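Local coordinates for DNA repair and recombination protein RadB (Thermococcus kodakarensis, PDB 2CVH), which probably takes part in DNA repair and homologous recombination, binding DNA and ATP with very weak ATPase activity and no strand exchange of its own, at residues Q24-Y29 with T164-E169; G55-E60 with S78-F83; R61-A66 with L71-A76; R133-L138 with Q170-R175; L195-H198 with P202-L205. All coordinates share one frame; numbering follows the deposited sequence.

Interaction 1 of 5, residues Q24-Y29 with T164-E169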
# COMPACT_ATOMS: atom_id res chain seq x y z
N GLN A 24 -1.61 -0.10 -6.22
CA GLN A 24 -2.34 -1.00 -5.34
C GLN A 24 -1.36 -2.12 -4.99
O GLN A 24 -0.54 -2.53 -5.83
CB GLN A 24 -3.56 -1.61 -6.04
CG GLN A 24 -4.16 -2.79 -5.26
CD GLN A 24 -5.36 -3.44 -5.93
OE1 GLN A 24 -6.29 -3.86 -5.26
NE2 GLN A 24 -5.34 -3.52 -7.24
N VAL A 25 -1.34 -2.53 -3.73
CA VAL A 25 -0.49 -3.63 -3.31
C VAL A 25 -1.49 -4.49 -2.60
O VAL A 25 -2.08 -4.07 -1.63
CB VAL A 25 0.65 -3.23 -2.34
CG1 VAL A 25 1.44 -4.48 -1.94
CG2 VAL A 25 1.59 -2.26 -3.01
N TYR A 26 -1.77 -5.67 -3.15
CA TYR A 26 -2.75 -6.52 -2.51
C TYR A 26 -2.24 -7.96 -2.30
O TYR A 26 -1.33 -8.44 -2.98
CB TYR A 26 -4.07 -6.46 -3.28
CG TYR A 26 -4.07 -7.24 -4.59
CD1 TYR A 26 -3.57 -6.68 -5.76
CD2 TYR A 26 -4.53 -8.55 -4.62
CE1 TYR A 26 -3.52 -7.41 -6.92
CE2 TYR A 26 -4.49 -9.29 -5.77
CZ TYR A 26 -3.98 -8.72 -6.92
OH TYR A 26 -3.92 -9.48 -8.05
N GLY A 27 -2.87 -8.65 -1.35
CA GLY A 27 -2.50 -10.02 -1.03
C GLY A 27 -3.10 -10.37 0.31
O GLY A 27 -3.76 -9.53 0.92
N PRO A 28 -2.91 -11.61 0.80
CA PRO A 28 -3.45 -12.08 2.08
C PRO A 28 -2.67 -11.51 3.28
O PRO A 28 -1.66 -10.82 3.10
CB PRO A 28 -3.30 -13.59 1.98
CG PRO A 28 -2.03 -13.73 1.22
CD PRO A 28 -2.13 -12.68 0.13
N TYR A 29 -3.14 -11.78 4.49
CA TYR A 29 -2.43 -11.28 5.66
C TYR A 29 -1.08 -11.94 5.73
O TYR A 29 -0.91 -13.06 5.26
CB TYR A 29 -3.24 -11.51 6.93
CG TYR A 29 -4.51 -10.70 6.92
CD1 TYR A 29 -5.71 -11.25 6.48
CD2 TYR A 29 -4.51 -9.35 7.30
CE1 TYR A 29 -6.88 -10.50 6.42
CE2 TYR A 29 -5.68 -8.59 7.25
CZ TYR A 29 -6.86 -9.17 6.81
OH TYR A 29 -8.02 -8.44 6.76
N THR A 164 -11.66 -14.45 -11.62
CA THR A 164 -11.29 -13.31 -10.79
C THR A 164 -9.77 -13.43 -10.65
O THR A 164 -9.25 -14.00 -9.69
CB THR A 164 -12.00 -13.40 -9.42
OG1 THR A 164 -13.42 -13.48 -9.62
CG2 THR A 164 -11.68 -12.17 -8.57
N LYS A 165 -9.08 -12.93 -11.67
CA LYS A 165 -7.63 -12.99 -11.74
C LYS A 165 -6.91 -11.65 -11.69
O LYS A 165 -6.62 -11.04 -12.72
CB LYS A 165 -7.20 -13.77 -13.00
CG LYS A 165 -5.69 -13.89 -13.20
CD LYS A 165 -5.04 -14.79 -12.15
CE LYS A 165 -3.52 -14.76 -12.26
NZ LYS A 165 -2.97 -13.41 -11.96
N PRO A 166 -6.69 -11.12 -10.48
CA PRO A 166 -7.06 -11.64 -9.16
C PRO A 166 -7.85 -10.57 -8.40
O PRO A 166 -8.74 -10.89 -7.60
CB PRO A 166 -5.70 -11.90 -8.49
CG PRO A 166 -4.69 -11.76 -9.62
CD PRO A 166 -5.30 -10.65 -10.41
N VAL A 167 -7.49 -9.31 -8.66
CA VAL A 167 -8.13 -8.13 -8.07
C VAL A 167 -7.79 -6.93 -8.96
O VAL A 167 -6.62 -6.54 -9.09
CB VAL A 167 -7.67 -7.86 -6.60
CG1 VAL A 167 -8.02 -6.43 -6.19
CG2 VAL A 167 -8.34 -8.82 -5.63
N ALA A 168 -8.81 -6.41 -9.63
CA ALA A 168 -8.72 -5.25 -10.52
C ALA A 168 -10.15 -4.88 -10.95
O ALA A 168 -10.59 -5.25 -12.04
CB ALA A 168 -7.86 -5.58 -11.74
N GLU A 169 -10.85 -4.15 -10.09
CA GLU A 169 -12.25 -3.75 -10.34
C GLU A 169 -12.52 -2.60 -11.33
O GLU A 169 -12.83 -1.47 -10.93
CB GLU A 169 -12.96 -3.49 -9.00
CG GLU A 169 -12.15 -2.65 -8.01
CD GLU A 169 -12.79 -2.55 -6.63
OE1 GLU A 169 -12.04 -2.32 -5.65
OE2 GLU A 169 -14.02 -2.69 -6.51
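Tyr26 carries its ring toward Val167 with CG lying between the backbone N and the carbonyl carbon (chi1 75°). Val167 meets it with CG1 anti to its own N (chi1 163°). The two side chains pass one another head to tail. Val167 CB then sits over one face of the Tyr26 ring, 3.7 Å from the ring centroid and 17° off the normal. This is a CH-pi contact, shifted somewhat from the ring centre toward its rim. The nearest ring atom is Tyr26 CE2, 3.6 Å from Val167 CB, and Val167 CG2 lies 3.9 Å from the same CE2.

Pro166, which follows a cis peptide bond, lies at the edge of the ring near its plane. Its fit there is doubtful, as the model is too crowded at this point. Gln24 comes from the neighbouring part of the strand on an extended chain. It runs roughly perpendicular to Val167, and its OE1 lies 3.2 Å from Val167 CG1. No hydrogen bond links the two segments.

The phenol oxygen is held from outside, by Glu196. Strand 22-26 runs into Gly27, Pro28 and Tyr29, which are predicted to belong to the ATP-binding Walker A loop. The contact lies at the base of that loop, where strands 149-153 and 178-184 flank strand 22-26.

Segment 164-169 is poorly ordered, so its exact placement is less certain. The contact is largely apolar, apart from the Gln24 amide oxygen set against a valine methyl. It implies that the loop rests on the strand by van der Waals and CH-pi contact, with no directional bond between them.

Interaction 2 of 5, residues G55-E60 with S78-F83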
# COMPACT_ATOMS: atom_id res chain seq x y z
N GLY A 55 -6.17 -1.71 11.20
CA GLY A 55 -5.35 -2.01 12.36
C GLY A 55 -4.17 -2.88 11.97
O GLY A 55 -3.74 -3.72 12.74
N GLY A 56 -3.67 -2.69 10.75
CA GLY A 56 -2.52 -3.44 10.28
C GLY A 56 -1.20 -2.79 10.62
O GLY A 56 -0.14 -3.39 10.42
N PHE A 57 -1.24 -1.57 11.15
CA PHE A 57 -0.02 -0.84 11.51
C PHE A 57 0.48 -1.19 12.91
O PHE A 57 -0.28 -1.12 13.88
CB PHE A 57 -0.23 0.67 11.41
CG PHE A 57 0.98 1.46 11.81
CD1 PHE A 57 1.16 1.85 13.13
CD2 PHE A 57 1.95 1.78 10.88
CE1 PHE A 57 2.32 2.55 13.51
CE2 PHE A 57 3.10 2.48 11.25
CZ PHE A 57 3.29 2.86 12.56
N SER A 58 1.76 -1.51 13.02
CA SER A 58 2.33 -1.87 14.32
C SER A 58 3.54 -1.04 14.64
O SER A 58 4.55 -1.14 13.95
CB SER A 58 2.74 -3.35 14.35
OG SER A 58 3.38 -3.65 15.57
N PRO A 59 3.44 -0.20 15.70
CA PRO A 59 4.50 0.69 16.18
C PRO A 59 5.75 -0.10 16.52
O PRO A 59 6.85 0.26 16.10
CB PRO A 59 3.88 1.30 17.44
CG PRO A 59 2.44 1.40 17.08
CD PRO A 59 2.18 0.06 16.43
N GLU A 60 5.56 -1.21 17.23
CA GLU A 60 6.65 -2.11 17.64
C GLU A 60 7.40 -2.69 16.45
O GLU A 60 8.64 -2.76 16.45
CB GLU A 60 6.13 -3.28 18.47
CG GLU A 60 5.73 -2.90 19.86
CD GLU A 60 4.27 -2.54 19.99
OE1 GLU A 60 3.58 -2.25 18.98
OE2 GLU A 60 3.80 -2.53 21.15
N SER A 78 7.85 8.63 14.85
CA SER A 78 7.22 9.95 14.85
C SER A 78 6.82 10.40 13.45
O SER A 78 5.90 11.20 13.31
CB SER A 78 8.15 10.99 15.46
OG SER A 78 8.38 10.70 16.82
N ARG A 79 7.52 9.91 12.42
CA ARG A 79 7.19 10.33 11.07
C ARG A 79 5.88 9.74 10.56
O ARG A 79 5.33 10.23 9.58
CB ARG A 79 8.33 10.04 10.11
CG ARG A 79 9.42 11.10 10.19
CD ARG A 79 10.55 10.86 9.22
NE ARG A 79 11.38 9.70 9.55
CZ ARG A 79 11.28 8.49 8.98
NH1 ARG A 79 10.36 8.24 8.03
NH2 ARG A 79 12.14 7.53 9.32
N PHE A 80 5.34 8.77 11.27
CA PHE A 80 4.11 8.13 10.86
C PHE A 80 2.91 8.82 11.43
O PHE A 80 2.60 8.68 12.61
CB PHE A 80 4.11 6.63 11.22
CG PHE A 80 4.85 5.76 10.21
CD1 PHE A 80 6.24 5.73 10.16
CD2 PHE A 80 4.15 4.99 9.30
CE1 PHE A 80 6.92 4.96 9.20
CE2 PHE A 80 4.82 4.21 8.35
CZ PHE A 80 6.20 4.20 8.31
N ILE A 81 2.24 9.59 10.58
CA ILE A 81 1.05 10.33 10.95
C ILE A 81 -0.14 9.38 10.75
O ILE A 81 -0.60 9.16 9.63
CB ILE A 81 0.88 11.57 10.07
CG1 ILE A 81 2.18 12.36 10.02
CG2 ILE A 81 -0.29 12.40 10.57
CD1 ILE A 81 2.82 12.60 11.37
N LEU A 82 -0.67 8.84 11.85
CA LEU A 82 -1.75 7.87 11.78
C LEU A 82 -3.14 8.38 11.83
O LEU A 82 -3.43 9.37 12.48
CB LEU A 82 -1.58 6.84 12.89
CG LEU A 82 -0.25 6.07 12.95
CD1 LEU A 82 -0.11 5.36 14.31
CD2 LEU A 82 -0.17 5.07 11.82
N PHE A 83 -4.03 7.63 11.19
CA PHE A 83 -5.46 7.94 11.13
C PHE A 83 -6.15 6.61 11.32
O PHE A 83 -5.86 5.66 10.61
CB PHE A 83 -5.86 8.55 9.78
CG PHE A 83 -5.14 9.82 9.46
CD1 PHE A 83 -3.87 9.80 8.89
CD2 PHE A 83 -5.72 11.05 9.73
CE1 PHE A 83 -3.19 10.97 8.60
CE2 PHE A 83 -5.05 12.24 9.45
CZ PHE A 83 -3.78 12.20 8.88
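The Phe57 ring meets Leu82 over one face and Phe80 at its CE2 and CZ end, and this is the tight part of the contact. Leu82 CD2 stands almost over the ring centre of Phe57, 3.7 Å from the centroid and 11° off the normal, a CH-pi contact. Leu82 CD1 lies beside it, 3.8 Å from Phe57 CE1, so both methyls of the leucine touch the ring. The leucine comes in roughly perpendicular to the Phe57 side chain.

Phe80 meets the same ring at a slant. Its CD2 is 3.3 Å from Phe57 CE2, the shortest approach between the segments. The centroids are 5.3 Å apart and the planes are turned by 37°. Phe57 reaches this place because its CG is anti to the backbone N (chi1 178°), which sends the ring across toward the strand.

The Phe80 end is buried. The Leu82 end is tight against the ring but opens outward, since Leu82 itself is exposed. No hydrogen bond crosses the contact; the ring is held by apolar and aromatic contacts. The Phe57 side chain is about 6 Å from that of Thr34, which is predicted to bind ATP.

The Asp52 carboxylate accepts from the backbone N of Gly56 and of Phe57. Phe57 is also edge-to-face with Tyr50 of strand 47-52 and touches Leu38 of helix 33-44. In this RecA-like fold strand 80-83 forms one edge of the large sheet within the chain, parallel to strand 47-52, and Phe57 fills the angle between this sheet edge, helix 33-44 and Leu77 of helix 73-79.

Interaction 3 of 5, residues R61-A66 with L71-A76; sequences RLVQMA and LNPEEA
The carbonyl group of Ala66 receives Leu71 N from above its plane, 41° out of it, at 2.8 Å from N to O. On the same helix, the guanidinium of Arg61 has Met65 SD over one face, offset toward the rim, and Arg61 NH2 is hydrogen-bonded to Thr212 O. The motif is a helical hairpin, two short helices (59-67 and 73-79) joined by a tight turn, on the path from strand 47-52 to strand 80-83 of the RecA-like ATPase fold.

The Ala66-Leu71 bond closes the turn. Apolar contacts hold the helices together beyond it. Pro73 presents its ring to the first helix. Val63 CG1, anti to the backbone N (chi1 172°), is the branch that reaches Pro73 CB, at 3.6 Å. Ala66 fits in the angle of the hairpin: its CB lies 3.8 Å from Pro73 CA and 4.2 Å from Leu71 CB. Further along, Leu62 CD2 approaches Ala76 O. Leu42 of helix 33-44 touches Leu71 and Ala76, so that helix backs the hairpin.

Asn72 is the N-cap of helix 73-79: OD1 accepts weakly from the backbone N of both Glu74 and Glu75. Between the two helices, the methyls of Ala66 and Ala76 meet with their CB atoms 3.8 Å apart.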
# COMPACT_ATOMS: atom_id res chain seq x y z
N ARG A 61 6.63 -3.11 15.44
CA ARG A 61 7.18 -3.68 14.21
C ARG A 61 8.03 -2.62 13.49
O ARG A 61 9.15 -2.92 13.03
CB ARG A 61 6.05 -4.22 13.33
CG ARG A 61 6.49 -4.98 12.09
CD ARG A 61 7.34 -6.21 12.43
NE ARG A 61 7.58 -7.02 11.25
CZ ARG A 61 8.78 -7.29 10.73
NH1 ARG A 61 9.88 -6.81 11.30
NH2 ARG A 61 8.86 -7.99 9.61
N LEU A 62 7.52 -1.39 13.43
CA LEU A 62 8.27 -0.30 12.80
C LEU A 62 9.54 0.02 13.62
O LEU A 62 10.60 0.30 13.06
CB LEU A 62 7.41 0.95 12.66
CG LEU A 62 8.20 2.07 11.99
CD1 LEU A 62 8.28 1.82 10.48
CD2 LEU A 62 7.55 3.41 12.28
N VAL A 63 9.40 0.01 14.94
CA VAL A 63 10.53 0.24 15.86
C VAL A 63 11.58 -0.85 15.60
O VAL A 63 12.77 -0.57 15.45
CB VAL A 63 10.07 0.14 17.35
CG1 VAL A 63 11.26 0.17 18.29
CG2 VAL A 63 9.12 1.27 17.68
N GLN A 64 11.13 -2.11 15.54
CA GLN A 64 12.03 -3.23 15.27
C GLN A 64 12.73 -2.98 13.96
O GLN A 64 13.96 -2.95 13.89
CB GLN A 64 11.24 -4.53 15.19
CG GLN A 64 12.12 -5.75 14.95
CD GLN A 64 11.34 -7.06 15.01
OE1 GLN A 64 11.79 -8.04 15.63
NE2 GLN A 64 10.18 -7.10 14.36
N MET A 65 11.93 -2.71 12.93
CA MET A 65 12.49 -2.45 11.61
C MET A 65 13.47 -1.28 11.63
O MET A 65 14.57 -1.38 11.09
CB MET A 65 11.35 -2.19 10.61
CG MET A 65 10.45 -3.41 10.42
SD MET A 65 8.98 -3.10 9.43
CE MET A 65 9.79 -2.17 8.08
N ALA A 66 13.11 -0.19 12.32
CA ALA A 66 13.99 1.00 12.40
C ALA A 66 15.32 0.66 13.08
O ALA A 66 16.39 0.90 12.53
CB ALA A 66 13.28 2.13 13.16
N LEU A 71 18.40 2.87 12.64
CA LEU A 71 17.70 4.14 12.34
C LEU A 71 17.09 5.10 13.37
O LEU A 71 16.56 6.15 12.97
CB LEU A 71 16.62 3.88 11.29
CG LEU A 71 17.07 3.87 9.84
CD1 LEU A 71 15.86 3.62 8.98
CD2 LEU A 71 17.70 5.21 9.49
N ASN A 72 17.16 4.82 14.67
CA ASN A 72 16.55 5.71 15.68
C ASN A 72 15.05 5.57 15.49
O ASN A 72 14.43 6.27 14.67
CB ASN A 72 16.96 7.18 15.53
CG ASN A 72 16.33 8.09 16.59
OD1 ASN A 72 15.39 7.70 17.28
ND2 ASN A 72 16.83 9.30 16.69
N PRO A 73 14.45 4.66 16.25
CA PRO A 73 13.04 4.31 16.26
C PRO A 73 12.06 5.37 16.69
O PRO A 73 10.89 5.29 16.31
CB PRO A 73 13.01 3.10 17.20
CG PRO A 73 14.08 3.42 18.17
CD PRO A 73 15.19 3.93 17.30
N GLU A 74 12.51 6.33 17.50
CA GLU A 74 11.62 7.38 17.99
C GLU A 74 11.30 8.37 16.87
O GLU A 74 10.15 8.75 16.68
CB GLU A 74 12.25 8.10 19.19
CG GLU A 74 12.46 7.23 20.42
CD GLU A 74 11.22 7.04 21.26
OE1 GLU A 74 10.10 7.30 20.77
OE2 GLU A 74 11.36 6.63 22.43
N GLU A 75 12.31 8.77 16.13
CA GLU A 75 12.08 9.69 15.02
C GLU A 75 11.29 8.98 13.92
O GLU A 75 10.29 9.50 13.42
CB GLU A 75 13.42 10.20 14.49
CG GLU A 75 14.24 10.82 15.60
CD GLU A 75 15.55 11.38 15.11
OE1 GLU A 75 16.22 10.70 14.30
OE2 GLU A 75 15.92 12.49 15.57
N ALA A 76 11.68 7.74 13.63
CA ALA A 76 11.03 6.93 12.61
C ALA A 76 9.56 6.82 12.93
O ALA A 76 8.70 7.21 12.13
CB ALA A 76 11.66 5.55 12.57

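Interaction 4 of 5, residues R133-L138 with Q170-R175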
# COMPACT_ATOMS: atom_id res chain seq x y z
N ARG A 133 -14.85 8.11 -5.18
CA ARG A 133 -14.70 9.42 -4.55
C ARG A 133 -13.32 9.45 -3.89
O ARG A 133 -12.50 10.33 -4.16
CB ARG A 133 -15.75 9.59 -3.44
CG ARG A 133 -16.47 10.93 -3.40
CD ARG A 133 -17.62 10.96 -4.41
NE ARG A 133 -18.72 10.08 -4.02
CZ ARG A 133 -19.78 9.83 -4.78
NH1 ARG A 133 -19.89 10.38 -5.99
NH2 ARG A 133 -20.76 9.06 -4.32
N GLN A 134 -13.09 8.46 -3.04
CA GLN A 134 -11.84 8.30 -2.30
C GLN A 134 -10.63 8.15 -3.21
O GLN A 134 -9.64 8.86 -3.05
CB GLN A 134 -11.97 7.09 -1.37
CG GLN A 134 -13.02 7.32 -0.30
CD GLN A 134 -13.34 6.08 0.52
OE1 GLN A 134 -12.49 5.56 1.24
NE2 GLN A 134 -14.59 5.62 0.42
N LEU A 135 -10.71 7.23 -4.16
CA LEU A 135 -9.60 7.00 -5.07
C LEU A 135 -9.26 8.28 -5.80
O LEU A 135 -8.08 8.66 -5.89
CB LEU A 135 -9.93 5.86 -6.04
CG LEU A 135 -9.97 4.46 -5.40
CD1 LEU A 135 -10.37 3.41 -6.43
CD2 LEU A 135 -8.61 4.08 -4.79
N GLN A 136 -10.28 9.01 -6.25
CA GLN A 136 -10.04 10.27 -6.94
C GLN A 136 -9.37 11.28 -6.02
O GLN A 136 -8.46 12.00 -6.46
CB GLN A 136 -11.33 10.84 -7.54
CG GLN A 136 -11.60 10.32 -8.94
CD GLN A 136 -10.35 10.35 -9.82
OE1 GLN A 136 -9.88 9.31 -10.29
NE2 GLN A 136 -9.80 11.55 -10.04
N VAL A 137 -9.82 11.36 -4.77
CA VAL A 137 -9.19 12.29 -3.83
C VAL A 137 -7.73 11.88 -3.63
O VAL A 137 -6.83 12.73 -3.68
CB VAL A 137 -9.95 12.34 -2.47
CG1 VAL A 137 -9.23 13.27 -1.48
CG2 VAL A 137 -11.36 12.83 -2.70
N LEU A 138 -7.47 10.58 -3.53
CA LEU A 138 -6.10 10.10 -3.35
C LEU A 138 -5.23 10.42 -4.57
O LEU A 138 -4.07 10.83 -4.42
CB LEU A 138 -6.09 8.59 -3.04
CG LEU A 138 -6.66 8.26 -1.65
CD1 LEU A 138 -6.89 6.76 -1.49
CD2 LEU A 138 -5.73 8.81 -0.55
N GLN A 170 -12.40 -2.91 -12.62
CA GLN A 170 -12.65 -1.97 -13.72
C GLN A 170 -11.98 -0.59 -13.57
O GLN A 170 -10.77 -0.51 -13.40
CB GLN A 170 -14.15 -1.81 -13.96
CG GLN A 170 -14.51 -1.15 -15.28
CD GLN A 170 -15.78 -0.34 -15.20
OE1 GLN A 170 -16.50 -0.39 -14.21
NE2 GLN A 170 -16.04 0.43 -16.24
N THR A 171 -12.78 0.48 -13.64
CA THR A 171 -12.28 1.85 -13.53
C THR A 171 -11.57 2.01 -12.20
O THR A 171 -10.51 2.64 -12.12
CB THR A 171 -13.44 2.88 -13.62
OG1 THR A 171 -14.32 2.51 -14.70
CG2 THR A 171 -12.91 4.28 -13.88
N LEU A 172 -12.16 1.43 -11.15
CA LEU A 172 -11.57 1.48 -9.82
C LEU A 172 -10.21 0.80 -9.93
O LEU A 172 -9.22 1.23 -9.33
CB LEU A 172 -12.46 0.75 -8.80
CG LEU A 172 -13.81 1.34 -8.39
CD1 LEU A 172 -13.61 2.72 -7.80
CD2 LEU A 172 -14.76 1.40 -9.57
N GLY A 173 -10.17 -0.25 -10.74
CA GLY A 173 -8.93 -0.96 -10.96
C GLY A 173 -7.97 -0.00 -11.64
O GLY A 173 -6.90 0.27 -11.11
N TYR A 174 -8.38 0.53 -12.80
CA TYR A 174 -7.53 1.46 -13.55
C TYR A 174 -7.28 2.77 -12.80
O TYR A 174 -6.54 3.64 -13.28
CB TYR A 174 -8.08 1.70 -14.96
CG TYR A 174 -7.91 0.50 -15.88
CD1 TYR A 174 -8.98 -0.37 -16.13
CD2 TYR A 174 -6.68 0.21 -16.47
CE1 TYR A 174 -8.81 -1.50 -16.94
CE2 TYR A 174 -6.50 -0.91 -17.27
CZ TYR A 174 -7.57 -1.76 -17.50
OH TYR A 174 -7.42 -2.87 -18.29
N ARG A 175 -7.91 2.90 -11.63
CA ARG A 175 -7.71 4.06 -10.77
C ARG A 175 -6.26 3.96 -10.29
O ARG A 175 -5.60 4.97 -10.02
CB ARG A 175 -8.65 4.00 -9.56
CG ARG A 175 -9.54 5.21 -9.40
CD ARG A 175 -10.66 5.22 -10.42
NE ARG A 175 -11.54 6.39 -10.29
CZ ARG A 175 -12.87 6.34 -10.37
NH1 ARG A 175 -13.48 5.17 -10.57
NH2 ARG A 175 -13.58 7.45 -10.28
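Leu135 overlaps the aliphatic part of Arg175: its CB is 3.4 Å from Arg175 CG, and its CD1 lies 3.6 Å from the same carbon. The two side chains pass at a slant. The same CD1 also meets Leu172 CD1 at 3.6 Å, where the leucines cross at about a right angle. Leu135 thus lies against both a leucine methyl and an arginine stem.

The polar end of Arg175 turns to Gln136. The arginine chain bends at chi2 (74°), which brings the guanidinium beside the Gln136 amide. Arg175 NE donates to Gln136 OE1 at 3.4 Å, a weak but straight bond (166°). OE1 lies at the edge of the guanidinium, in its plane, and the amide plane is turned by 38°.

Helix 128-145 is one of the long helices packed on the central sheet of this RecA-like domain, and Leu135 and Leu138 touch Leu22 of strand 22-26. The short helix 170-174, just before strand 178-184, lies against its side. Leu172 also touches Ile128, Leu131 and Ser132 of the long helix. Gln136 is exposed, so the weak Arg175-Gln136 bond lies toward solvent, while Leu135 and Leu172 are buried. Gln136 CG also approaches Arg175 NH2, at 3.7 Å.

Interaction 5 of 5, residues L195-H198 with P202-L205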
# COMPACT_ATOMS: atom_id res chain seq x y z
N LEU A 195 4.14 -7.98 -10.64
CA LEU A 195 3.76 -6.67 -11.20
C LEU A 195 2.69 -6.93 -12.25
O LEU A 195 3.00 -7.19 -13.41
CB LEU A 195 4.97 -6.02 -11.86
CG LEU A 195 4.79 -4.56 -12.25
CD1 LEU A 195 4.35 -3.72 -11.05
CD2 LEU A 195 6.07 -4.05 -12.81
N GLU A 196 1.44 -6.89 -11.83
CA GLU A 196 0.32 -7.15 -12.72
C GLU A 196 -0.02 -5.99 -13.61
O GLU A 196 -0.62 -6.17 -14.68
CB GLU A 196 -0.90 -7.51 -11.90
CG GLU A 196 -0.61 -8.61 -10.97
CD GLU A 196 -1.86 -9.23 -10.48
OE1 GLU A 196 -2.75 -8.47 -10.04
OE2 GLU A 196 -1.96 -10.46 -10.59
N ARG A 197 0.34 -4.80 -13.18
CA ARG A 197 0.02 -3.65 -13.97
C ARG A 197 1.00 -2.56 -13.64
O ARG A 197 1.33 -2.32 -12.47
CB ARG A 197 -1.41 -3.21 -13.67
CG ARG A 197 -1.86 -2.03 -14.50
CD ARG A 197 -3.29 -2.21 -14.93
NE ARG A 197 -4.25 -1.69 -13.96
CZ ARG A 197 -5.48 -2.16 -13.81
NH1 ARG A 197 -5.93 -3.17 -14.55
NH2 ARG A 197 -6.30 -1.59 -12.95
N HIS A 198 1.52 -1.94 -14.68
CA HIS A 198 2.44 -0.86 -14.48
C HIS A 198 2.42 -0.04 -15.73
O HIS A 198 2.06 -0.51 -16.81
CB HIS A 198 3.84 -1.35 -14.21
CG HIS A 198 4.71 -0.33 -13.53
ND1 HIS A 198 5.53 0.53 -14.22
CD2 HIS A 198 4.88 -0.06 -12.22
CE1 HIS A 198 6.18 1.30 -13.37
NE2 HIS A 198 5.80 0.96 -12.15
N PRO A 202 7.81 -3.86 -17.63
CA PRO A 202 7.15 -5.05 -18.18
C PRO A 202 6.25 -5.69 -17.11
O PRO A 202 6.64 -5.84 -15.95
CB PRO A 202 8.32 -5.95 -18.55
CG PRO A 202 9.34 -4.98 -19.01
CD PRO A 202 9.26 -3.88 -17.95
N GLU A 203 5.04 -6.04 -17.52
CA GLU A 203 4.07 -6.63 -16.64
C GLU A 203 4.22 -8.14 -16.59
O GLU A 203 4.76 -8.75 -17.51
CB GLU A 203 2.67 -6.21 -17.08
CG GLU A 203 2.50 -4.70 -17.04
CD GLU A 203 1.11 -4.23 -17.43
OE1 GLU A 203 0.84 -3.02 -17.34
OE2 GLU A 203 0.27 -5.06 -17.81
N GLY A 204 3.76 -8.74 -15.49
CA GLY A 204 3.87 -10.16 -15.30
C GLY A 204 5.18 -10.55 -14.63
O GLY A 204 5.32 -11.71 -14.21
N LEU A 205 6.15 -9.64 -14.59
CA LEU A 205 7.44 -9.91 -13.94
C LEU A 205 7.28 -10.07 -12.40
O LEU A 205 6.28 -9.65 -11.83
CB LEU A 205 8.49 -8.87 -14.31
CG LEU A 205 9.38 -9.13 -15.53
CD1 LEU A 205 8.54 -9.58 -16.72
CD2 LEU A 205 10.18 -7.88 -15.88
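Glu203 turns its carboxylate back on the backbone just past the end of strand 190-197. Glu203 OE1 accepts from His198 N at 3.0 Å, with a nearly straight N-H line (173°). The hydrogen comes from above the carboxylate plane, 47° out of it. The same OE1 also lies 2.8 Å from His198 O. Both are acceptors and no bond joins them, so this close approach is probably unfavourable. The side chain reaches His198 because Glu203 CG is anti to its carbonyl carbon and the chain is extended beyond CG.

Arg197 CG runs past the Glu203 carboxylate. The charged ends do not meet: Arg197 NE is 6.3 Å from Glu203 OE1. Arg197 instead makes a cation-pi contact with Tyr174, while Glu196 points away from segment 202-205 and binds Arg181 and Tyr26.

The rest of the contact is backbone. Leu195 N donates to Leu205 O at 3.0 Å, and Gly204 N donates to Leu195 O at 2.7 Å. Leu195 is thus bonded through both N and O, to two successive residues. With the positive phi of Gly204 (89°), this is consistent with a G1-type beta bulge. Leu195 CD2 also packs on Pro202 O at 3.7 Å.

His198 ND1 accepts from Phe200 N and Arg201 N, which ties down the connecting turn. At the strand's other edge, Glu196 and Arg197 both face Ile179 of strand 178-184, a classic beta bulge. The arrangement is that of a beta hairpin, joining antiparallel strands 190-197 and 206-212.

Interaction 1 is the most buried, and interactions 2 to 5 reach partly to the surface. Interactions 2 and 3 share helices 59-67 and 73-79 and touch through Phe80 and Leu62. They lie across the chain's centre from interaction 1. Interactions 1 and 5 touch where Tyr26 OH probably bonds to Glu196, and both reach the same sheet. Segment 170-175 of interaction 4 continues directly from 164-169 of interaction 1, and the two contacts cross along the chain. Interaction 4 meets interaction 5 at Arg197. Aromatic and apolar contacts rule in 1 and 2. Interaction 3 adds one turn-closing bond, interaction 4 a weak side-chain bond, and interaction 5 rests mainly on hydrogen bonds.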